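Local coordinates for protein O-phospho-L-seryl-tRNA:Cys-tRNA synthase (Methanocaldococcus jannaschii DSM 2661, PDB 5X6B) that probably converts O-phosphoseryl-tRNA into cysteinyl-tRNA using a pyridoxal phosphate cofactor, at residues 117-122 / 126-131. Numbering follows the deposited sequence.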
loop_
_atom_site.group_PDB
_atom_site.type_symbol
_atom_site.label_atom_id
_atom_site.label_comp_id
_atom_site.label_asym_id
_atom_site.label_seq_id
_atom_site.Cartn_x
_atom_site.Cartn_y
_atom_site.Cartn_z
ATOM N N ARG B 117 7.268 1.467 -15.634
ATOM C CA ARG B 117 5.829 1.507 -15.389
ATOM C C ARG B 117 5.472 0.682 -14.158
ATOM O O ARG B 117 6.069 -0.369 -13.916
ATOM C CB ARG B 117 5.048 0.993 -16.606
ATOM C CG ARG B 117 4.994 1.952 -17.787
ATOM C CD ARG B 117 4.205 3.207 -17.456
ATOM N NE ARG B 117 4.048 4.096 -18.607
ATOM C CZ ARG B 117 4.880 5.089 -18.914
ATOM N NH1 ARG B 117 5.948 5.329 -18.165
ATOM N NH2 ARG B 117 4.647 5.845 -19.977
ATOM N N PRO B 118 4.497 1.158 -13.370
ATOM C CA PRO B 118 4.013 0.411 -12.207
ATOM C C PRO B 118 3.136 -0.759 -12.621
ATOM O O PRO B 118 2.349 -0.634 -13.557
ATOM C CB PRO B 118 3.204 1.450 -11.434
ATOM C CG PRO B 118 2.735 2.395 -12.483
ATOM C CD PRO B 118 3.838 2.469 -13.495
ATOM N N THR B 119 3.280 -1.883 -11.930
ATOM C CA THR B 119 2.504 -3.080 -12.222
ATOM C C THR B 119 1.949 -3.685 -10.939
ATOM O O THR B 119 2.271 -3.236 -9.842
ATOM C CB THR B 119 3.350 -4.148 -12.946
ATOM O OG1 THR B 119 4.460 -4.519 -12.119
ATOM C CG2 THR B 119 3.866 -3.617 -14.274
ATOM N N HIS B 120 1.122 -4.714 -11.085
ATOM C CA HIS B 120 0.609 -5.456 -9.943
ATOM C C HIS B 120 1.588 -6.549 -9.528
ATOM O O HIS B 120 1.218 -7.492 -8.829
ATOM C CB HIS B 120 -0.755 -6.070 -10.261
ATOM C CG HIS B 120 -1.806 -5.070 -10.639
ATOM N ND1 HIS B 120 -2.146 -4.007 -9.818
ATOM C CD2 HIS B 120 -2.598 -4.974 -11.721
ATOM C CE1 HIS B 120 -3.097 -3.302 -10.396
ATOM N NE2 HIS B 120 -3.397 -3.865 -11.556
ATOM N N GLY B 121 2.834 -6.427 -9.969
ATOM C CA GLY B 121 3.842 -7.426 -9.666
ATOM C C GLY B 121 4.685 -7.835 -10.860
ATOM O O GLY B 121 4.515 -7.318 -11.968
ATOM N N ALA B 122 5.605 -8.766 -10.628
ATOM C CA ALA B 122 6.490 -9.253 -11.677
ATOM C C ALA B 122 5.733 -10.137 -12.676
ATOM O O ALA B 122 6.086 -10.197 -13.853
ATOM C CB ALA B 122 7.662 -10.012 -11.066
ATOM N N LYS B 126 5.692 -9.454 -16.838
ATOM C CA LYS B 126 6.071 -10.455 -17.822
ATOM C C LYS B 126 4.980 -10.597 -18.866
ATOM O O LYS B 126 5.243 -10.556 -20.068
ATOM C CB LYS B 126 6.319 -11.814 -17.167
ATOM C CG LYS B 126 7.471 -11.873 -16.189
ATOM C CD LYS B 126 7.462 -13.228 -15.511
ATOM C CE LYS B 126 8.495 -13.328 -14.424
ATOM N NZ LYS B 126 8.366 -14.633 -13.718
ATOM N N PHE B 127 3.753 -10.778 -18.387
ATOM C CA PHE B 127 2.610 -10.951 -19.266
ATOM C C PHE B 127 2.462 -9.775 -20.218
ATOM O O PHE B 127 2.137 -9.959 -21.389
ATOM C CB PHE B 127 1.323 -11.131 -18.468
ATOM C CG PHE B 127 0.099 -11.213 -19.329
ATOM C CD1 PHE B 127 -0.093 -12.296 -20.177
ATOM C CD2 PHE B 127 -0.853 -10.209 -19.304
ATOM C CE1 PHE B 127 -1.214 -12.377 -20.981
ATOM C CE2 PHE B 127 -1.975 -10.282 -20.101
ATOM C CZ PHE B 127 -2.156 -11.369 -20.944
ATOM N N ILE B 128 2.717 -8.573 -19.713
ATOM C CA ILE B 128 2.606 -7.365 -20.521
ATOM C C ILE B 128 3.552 -7.387 -21.715
ATOM O O ILE B 128 3.125 -7.148 -22.845
ATOM C CB ILE B 128 2.873 -6.100 -19.685
ATOM C CG1 ILE B 128 1.645 -5.767 -18.840
ATOM C CG2 ILE B 128 3.195 -4.920 -20.584
ATOM C CD1 ILE B 128 1.889 -4.702 -17.817
ATOM N N VAL B 129 4.826 -7.683 -21.477
ATOM C CA VAL B 129 5.788 -7.697 -22.577
ATOM C C VAL B 129 5.553 -8.905 -23.489
ATOM O O VAL B 129 5.762 -8.822 -24.695
ATOM C CB VAL B 129 7.256 -7.693 -22.075
ATOM C CG1 VAL B 129 7.538 -6.433 -21.276
ATOM C CG2 VAL B 129 7.566 -8.931 -21.254
ATOM N N MET B 130 5.097 -10.015 -22.916
ATOM C CA MET B 130 4.776 -11.197 -23.703
ATOM C C MET B 130 3.576 -10.932 -24.601
ATOM O O MET B 130 3.412 -11.566 -25.643
ATOM C CB MET B 130 4.484 -12.394 -22.797
ATOM C CG MET B 130 5.704 -13.052 -22.197
ATOM S SD MET B 130 5.223 -14.495 -21.228
ATOM C CE MET B 130 6.806 -14.991 -20.544
ATOM N N HIS B 131 2.739 -9.989 -24.184
ATOM C CA HIS B 131 1.485 -9.720 -24.872
ATOM C C HIS B 131 1.631 -8.597 -25.893
ATOM O O HIS B 131 0.913 -8.563 -26.893
ATOM C CB HIS B 131 0.398 -9.373 -23.852
ATOM C CG HIS B 131 -0.971 -9.243 -24.442
ATOM N ND1 HIS B 131 -1.474 -8.041 -24.891
ATOM C CD2 HIS B 131 -1.941 -10.161 -24.650
ATOM C CE1 HIS B 131 -2.696 -8.227 -25.357
ATOM N NE2 HIS B 131 -3.004 -9.505 -25.224
#
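Thr-119 and Ile-128 supply the apolar part of this contact, CG2 of the threonine meeting CD1 of the isoleucine at 4.2 Å as the two side chains cross at a slant. The isoleucine reaches over because CG1 lies anti to its own carbonyl carbon and the chain then runs on extended (chi2 170°). Both side chains also rest on Leu-266 of the adjacent strand 264-268, so the touching methyls belong to the buried seam between sheet and helix.

Hydrogen bonds organise the turn itself. With chi1 at 60°, Thr-119 OG1 sits between its backbone N and carbonyl carbon and donates to Gly-121 O at 2.8 Å, from well above the carbonyl plane. In place of Thr-119, a valine would probably leave Gly-121 O without its hydroxyl donor and the turn freer to shift. Gly-121, whose backbone angles would jam a CB against the preceding carbonyl, takes the N-cap position. One residue on, the first helical turn closes as Lys-126 N donates to Ala-122 O at 3.1 Å, with 153° at the hydrogen. The lysine's aliphatic chain runs extended past that same oxygen, CG nearest, its NZ hydrogen-bonded to Ser-150 OG and Thr-149 OG1 of helix 148-156.

At the start of helix 122-132, Ala-122 N is hydrogen-bonded to OP3 of the cofactor-bearing lysine, LLP at position 255. A helix N-terminus, with its backbone N-H groups and partial positive charge, is a common seat for a phosphate and probably eases its charge; this glycine-containing strand-to-helix turn illustrates the principle, as in fold-type I pyridoxal phosphate enzymes.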